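Local coordinates for uncharacterized protein YqbN (PDB 3KLU) that is of unknown function but probably acts as a chaperone in the assembly of a phage-type tail, at residues A[43-48]-A[89-94]; A[47-52]-A[132-137]. One frame throughout, in Å; residues are numbered along the deposited sequence.

Contacts 1 and 2 lie about 12 Å apart, centre to centre, and start from the same piece of chain, sharing Lys47 and Ala48; the segments run in the order 43-48, 47-52, 89-94, 132-137. In contact 1 the strand 44-46, the middle one of a three-stranded antiparallel sheet, pairs with the edge strand 90-92, which follows directly on helix 78-89. Contact 2 comes just after the strand, where the chain turns into helix 51-60 and meets the C-terminal end of helix 120-133. Thr89 and Asn134 join the two through a probable hydrogen bond, and Ile133 packs on both Phe46 and Thr89. Together the contacts tie the small sheet to three helices of the chain.

Contact 1: A[43-48]-A[89-94]; sequences PFIFKA and TTVYPT
Phe44 turns one face of its ring to Pro93, whose CD sits 3.4 Å from the ring centroid and almost exactly on the ring normal, a CH-pi contact. The peptide bond before Pro93 is cis; the proline ring presents a somewhat polarised CH group to the phenyl face and, having no N-H, brings no donor there. Thr90 CG2 approaches the same phenyl ring at CD2, obliquely.

Phe46 lies side by side with Thr90, both pointing the same way, and its CE2 comes 3.6 Å from Thr90 OG1. That hydroxyl is engaged elsewhere, with Ala86 O and Trp126 NE1, and Trp126 also meets both phenylalanine rings. Thr89 CG2 reaches the edge of the Phe46 ring near its plane.

Ile45 occupies the other face of the sheet. With chi1 at -62°, its CG2 is anti to the backbone N and meets Val91 CB at 3.9 Å, while CG1 carries CD1 to Tyr92 CB. Beta-branched Ile45 and Val91 offer methyls to each other, and Val91 CG2 also touches Lys47 CB at 3.6 Å.

Four backbone hydrogen bonds set the register. Ile45 N bonds to Tyr92 O at 2.8 Å. Ile45 O accepts twice: from Val91 N at 2.6 Å, bent (132° at the hydrogen) and nearly along the C=O axis, and from Tyr92 N at 3.3 Å, longer but straighter (161°) and on a lone pair. This is a classic beta bulge, with helix-like backbone angles at Val91. Beyond it Lys47 N bonds to Thr89 O at 2.9 Å.

The chemistry implies a short antiparallel pairing whose extra residue is absorbed by one doubly gripped carbonyl, with Phe46 and Thr90 on one face, toward helix 120-133, and Ile45 and Tyr92 on the other.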
loop_
_atom_site.group_PDB
_atom_site.type_symbol
_atom_site.label_atom_id
_atom_site.label_comp_id
_atom_site.label_asym_id
_atom_site.label_seq_id
_atom_site.Cartn_x
_atom_site.Cartn_y
_atom_site.Cartn_z
ATOM N N PRO A 43 -3.377 -13.770 -1.530
ATOM C CA PRO A 43 -2.821 -12.744 -0.632
ATOM C C PRO A 43 -2.531 -11.417 -1.321
ATOM O O PRO A 43 -2.341 -11.362 -2.535
ATOM C CB PRO A 43 -1.542 -13.396 -0.100
ATOM C CG PRO A 43 -1.089 -14.223 -1.270
ATOM C CD PRO A 43 -2.373 -14.825 -1.801
ATOM N N PHE A 44 -2.536 -10.348 -0.538
ATOM C CA PHE A 44 -2.208 -9.044 -1.075
ATOM C C PHE A 44 -0.687 -8.985 -1.102
ATOM O O PHE A 44 -0.026 -9.583 -0.249
ATOM C CB PHE A 44 -2.688 -7.959 -0.137
ATOM C CG PHE A 44 -4.076 -7.526 -0.379
ATOM C CD1 PHE A 44 -5.043 -8.432 -0.751
ATOM C CD2 PHE A 44 -4.429 -6.214 -0.175
ATOM C CE1 PHE A 44 -6.386 -8.015 -0.912
ATOM C CE2 PHE A 44 -5.761 -5.777 -0.330
ATOM C CZ PHE A 44 -6.738 -6.681 -0.698
ATOM N N ILE A 45 -0.144 -8.264 -2.082
ATOM C CA ILE A 45 1.288 -8.055 -2.183
ATOM C C ILE A 45 1.560 -6.583 -1.891
ATOM O O ILE A 45 1.044 -5.672 -2.599
ATOM C CB ILE A 45 1.798 -8.362 -3.557
ATOM C CG1 ILE A 45 1.551 -9.822 -3.866
ATOM C CG2 ILE A 45 3.309 -8.076 -3.631
ATOM C CD1 ILE A 45 1.982 -10.186 -5.286
ATOM N N PHE A 46 2.347 -6.360 -0.837
ATOM C CA PHE A 46 2.736 -5.027 -0.391
ATOM C C PHE A 46 4.210 -4.805 -0.706
ATOM O O PHE A 46 4.982 -5.770 -0.867
ATOM C CB PHE A 46 2.543 -4.860 1.116
ATOM C CG PHE A 46 1.089 -4.958 1.580
ATOM C CD1 PHE A 46 0.458 -6.200 1.704
ATOM C CD2 PHE A 46 0.397 -3.816 1.977
ATOM C CE1 PHE A 46 -0.836 -6.292 2.233
ATOM C CE2 PHE A 46 -0.897 -3.897 2.505
ATOM C CZ PHE A 46 -1.513 -5.124 2.636
ATOM N N LYS A 47 4.577 -3.531 -0.826
ATOM C CA LYS A 47 5.946 -3.117 -1.089
ATOM C C LYS A 47 6.026 -1.649 -0.742
ATOM O O LYS A 47 5.388 -0.827 -1.392
ATOM C CB LYS A 47 6.313 -3.290 -2.554
ATOM C CG LYS A 47 7.767 -2.941 -2.845
ATOM C CD LYS A 47 7.985 -2.846 -4.355
ATOM C CE LYS A 47 9.445 -2.979 -4.691
ATOM N NZ LYS A 47 10.144 -1.947 -3.900
ATOM N N ALA A 48 6.785 -1.333 0.304
ATOM C CA ALA A 48 6.981 0.045 0.764
ATOM C C ALA A 48 7.272 1.046 -0.368
ATOM O O ALA A 48 7.941 0.744 -1.368
ATOM C CB ALA A 48 8.124 0.100 1.789
ATOM N N THR A 89 1.260 1.449 -1.543
ATOM C CA THR A 89 2.096 0.399 -0.982
ATOM C C THR A 89 1.552 -0.971 -1.427
ATOM O O THR A 89 2.227 -1.989 -1.316
ATOM C CB THR A 89 2.032 0.490 0.527
ATOM O OG1 THR A 89 2.546 1.766 0.903
ATOM C CG2 THR A 89 2.782 -0.639 1.207
ATOM N N THR A 90 0.323 -0.998 -1.932
ATOM C CA THR A 90 -0.258 -2.273 -2.328
ATOM C C THR A 90 -0.091 -2.560 -3.792
ATOM O O THR A 90 -0.783 -1.974 -4.621
ATOM C CB THR A 90 -1.743 -2.323 -1.948
ATOM O OG1 THR A 90 -1.861 -2.163 -0.531
ATOM C CG2 THR A 90 -2.360 -3.652 -2.334
ATOM N N VAL A 91 0.799 -3.507 -4.086
ATOM C CA VAL A 91 1.133 -3.897 -5.453
ATOM C C VAL A 91 0.039 -4.684 -6.170
ATOM O O VAL A 91 -0.197 -4.499 -7.363
ATOM C CB VAL A 91 2.412 -4.790 -5.472
ATOM C CG1 VAL A 91 2.962 -4.848 -6.860
ATOM C CG2 VAL A 91 3.443 -4.269 -4.492
ATOM N N TYR A 92 -0.557 -5.621 -5.428
ATOM C CA TYR A 92 -1.622 -6.481 -5.931
ATOM C C TYR A 92 -2.546 -6.712 -4.751
ATOM O O TYR A 92 -2.147 -7.310 -3.730
ATOM C CB TYR A 92 -1.046 -7.813 -6.418
ATOM C CG TYR A 92 -2.084 -8.823 -6.864
ATOM C CD1 TYR A 92 -2.882 -8.575 -7.987
ATOM C CD2 TYR A 92 -2.248 -10.043 -6.202
ATOM C CE1 TYR A 92 -3.805 -9.504 -8.456
ATOM C CE2 TYR A 92 -3.174 -10.985 -6.677
ATOM C CZ TYR A 92 -3.938 -10.698 -7.815
ATOM O OH TYR A 92 -4.766 -11.637 -8.368
ATOM N N PRO A 93 -3.812 -6.258 -4.870
ATOM C CA PRO A 93 -4.334 -5.579 -6.057
ATOM C C PRO A 93 -4.035 -4.083 -6.020
ATOM O O PRO A 93 -4.013 -3.499 -4.956
ATOM C CB PRO A 93 -5.832 -5.870 -5.953
ATOM C CG PRO A 93 -6.075 -5.633 -4.474
ATOM C CD PRO A 93 -4.833 -6.280 -3.791
ATOM N N THR A 94 -3.779 -3.453 -7.165
ATOM C CA THR A 94 -3.556 -2.021 -7.123
ATOM C C THR A 94 -4.902 -1.392 -7.432
ATOM O O THR A 94 -5.450 -1.549 -8.525
ATOM C CB THR A 94 -2.503 -1.525 -8.138
ATOM O OG1 THR A 94 -2.575 -0.088 -8.265
ATOM C CG2 THR A 94 -2.720 -2.152 -9.441
#

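Contact 2: A[47-52]-A[132-137]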
loop_
_atom_site.group_PDB
_atom_site.type_symbol
_atom_site.label_atom_id
_atom_site.label_comp_id
_atom_site.label_asym_id
_atom_site.label_seq_id
_atom_site.Cartn_x
_atom_site.Cartn_y
_atom_site.Cartn_z
ATOM N N LYS A 47 4.577 -3.531 -0.826
ATOM C CA LYS A 47 5.946 -3.117 -1.089
ATOM C C LYS A 47 6.026 -1.649 -0.742
ATOM O O LYS A 47 5.388 -0.827 -1.392
ATOM C CB LYS A 47 6.313 -3.290 -2.554
ATOM C CG LYS A 47 7.767 -2.941 -2.845
ATOM C CD LYS A 47 7.985 -2.846 -4.355
ATOM C CE LYS A 47 9.445 -2.979 -4.691
ATOM N NZ LYS A 47 10.144 -1.947 -3.900
ATOM N N ALA A 48 6.785 -1.333 0.304
ATOM C CA ALA A 48 6.981 0.045 0.764
ATOM C C ALA A 48 7.272 1.046 -0.368
ATOM O O ALA A 48 7.941 0.744 -1.368
ATOM C CB ALA A 48 8.124 0.100 1.789
ATOM N N ILE A 49 6.738 2.245 -0.215
ATOM C CA ILE A 49 7.005 3.260 -1.211
ATOM C C ILE A 49 8.205 4.057 -0.670
ATOM O O ILE A 49 8.766 3.712 0.366
ATOM C CB ILE A 49 5.761 4.139 -1.434
ATOM C CG1 ILE A 49 5.323 4.781 -0.116
ATOM C CG2 ILE A 49 4.638 3.263 -1.971
ATOM C CD1 ILE A 49 4.300 5.881 -0.270
ATOM N N THR A 50 8.596 5.113 -1.353
ATOM C CA THR A 50 9.748 5.854 -0.914
ATOM C C THR A 50 9.399 6.935 0.079
ATOM O O THR A 50 8.221 7.345 0.244
ATOM C CB THR A 50 10.436 6.491 -2.106
ATOM O OG1 THR A 50 9.570 7.484 -2.658
ATOM C CG2 THR A 50 10.693 5.424 -3.192
ATOM N N THR A 51 10.431 7.392 0.760
ATOM C CA THR A 51 10.274 8.448 1.730
ATOM C C THR A 51 9.889 9.724 0.976
ATOM O O THR A 51 9.003 10.451 1.404
ATOM C CB THR A 51 11.592 8.607 2.512
ATOM O OG1 THR A 51 11.868 7.374 3.213
ATOM C CG2 THR A 51 11.508 9.804 3.465
ATOM N N ASP A 52 10.531 9.972 -0.162
ATOM C CA ASP A 52 10.214 11.142 -0.983
ATOM C C ASP A 52 8.714 11.117 -1.314
ATOM O O ASP A 52 8.020 12.130 -1.242
ATOM C CB ASP A 52 11.003 11.127 -2.324
ATOM C CG ASP A 52 12.473 11.604 -2.184
ATOM O OD1 ASP A 52 12.868 11.988 -1.070
ATOM O OD2 ASP A 52 13.244 11.598 -3.189
ATOM N N GLU A 132 2.744 -0.379 8.367
ATOM C CA GLU A 132 3.790 -1.200 8.930
ATOM C C GLU A 132 4.818 -1.540 7.868
ATOM O O GLU A 132 6.008 -1.486 8.133
ATOM C CB GLU A 132 3.179 -2.481 9.497
ATOM C CG GLU A 132 4.205 -3.535 9.938
ATOM C CD GLU A 132 3.569 -4.892 10.212
ATOM O OE1 GLU A 132 2.469 -4.929 10.811
ATOM O OE2 GLU A 132 4.173 -5.915 9.831
ATOM N N ILE A 133 4.360 -1.922 6.677
ATOM C CA ILE A 133 5.259 -2.246 5.581
ATOM C C ILE A 133 6.202 -1.052 5.229
ATOM O O ILE A 133 7.286 -1.249 4.662
ATOM C CB ILE A 133 4.447 -2.622 4.323
ATOM C CG1 ILE A 133 3.872 -4.038 4.469
ATOM C CG2 ILE A 133 5.331 -2.541 3.068
ATOM C CD1 ILE A 133 4.875 -5.134 4.341
ATOM N N ASN A 134 5.796 0.176 5.559
ATOM C CA ASN A 134 6.616 1.328 5.256
ATOM C C ASN A 134 7.491 1.702 6.452
ATOM O O ASN A 134 7.909 2.852 6.584
ATOM C CB ASN A 134 5.713 2.501 4.860
ATOM C CG ASN A 134 5.212 2.384 3.457
ATOM O OD1 ASN A 134 5.969 2.523 2.512
ATOM N ND2 ASN A 134 3.937 2.092 3.304
ATOM N N GLY A 135 7.747 0.720 7.320
ATOM C CA GLY A 135 8.560 0.937 8.508
ATOM C C GLY A 135 8.007 1.836 9.602
ATOM O O GLY A 135 8.717 2.168 10.542
ATOM N N PHE A 136 6.759 2.263 9.529
ATOM C CA PHE A 136 6.259 3.119 10.603
ATOM C C PHE A 136 5.788 2.325 11.806
ATOM O O PHE A 136 4.859 1.526 11.708
ATOM C CB PHE A 136 5.139 4.001 10.087
ATOM C CG PHE A 136 5.601 4.982 9.068
ATOM C CD1 PHE A 136 6.493 5.995 9.426
ATOM C CD2 PHE A 136 5.206 4.873 7.743
ATOM C CE1 PHE A 136 6.991 6.886 8.479
ATOM C CE2 PHE A 136 5.694 5.761 6.778
ATOM C CZ PHE A 136 6.590 6.770 7.148
ATOM N N ASP A 137 6.446 2.522 12.941
ATOM C CA ASP A 137 6.062 1.813 14.148
ATOM C C ASP A 137 6.147 0.302 13.947
ATOM O O ASP A 137 7.211 -0.295 14.105
ATOM C CB ASP A 137 4.637 2.212 14.539
ATOM C CG ASP A 137 4.113 1.417 15.705
ATOM O OD1 ASP A 137 4.743 1.451 16.785
ATOM O OD2 ASP A 137 3.068 0.754 15.540
HETATM O O HOH W 1 8.448 3.839 2.979
#
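Asn134 reaches across to the backbone of Ile49 and makes the direct hydrogen bond of the contact. Its OD1 accepts the Ile49 N-H at 2.8 Å, with an angle of 148° at the hydrogen and the donor in the plane of the amide. The CG atom lies beside the backbone N of Asn134 (chi1 -78°), and from there the amide oxygen meets Ile49 N. An asparagine suits the place because its two ends do different work: OD1 accepts here, while ND2 bonds to Ala130 O and Thr89 OG1, which should fix the rotation of the amide.

A water adds a second link. It donates to Ile49 O at 2.6 Å and to Asn134 OD1 at 2.8 Å, so the side-chain oxygen is gripped by two donors and both backbone polar atoms of Ile49 are tied to the asparagine, one directly and one through water.

The apolar pair is Ala48 CB with Ile133 CG2, 4.1 Å apart; Ile133 CG2 also lies 3.3 Å from Ala48 N.

Carbons also come close to oxygens. The small Ala48 methyl fits against the helix terminus, CB 3.3 Å from both Ile133 O and Asn134 OD1, and Ile49 CG1 crosses the amide obliquely, 3.5 Å from Asn134 OD1.

Helix-end geometry sets the scene on both sides. Thr50 caps helix 51-60 through Arg53 N, while Gly135, with positive phi, is the C-prime residue of a Schellman motif closing helix 120-133, its N bonding to Glu132 O.

The contact thus implies a join made by backbone recognition: the Asn134 amide, anchored to two helices and with a water and Ile133 beside it, ties down the turn from strand 44-46 into helix 51-60.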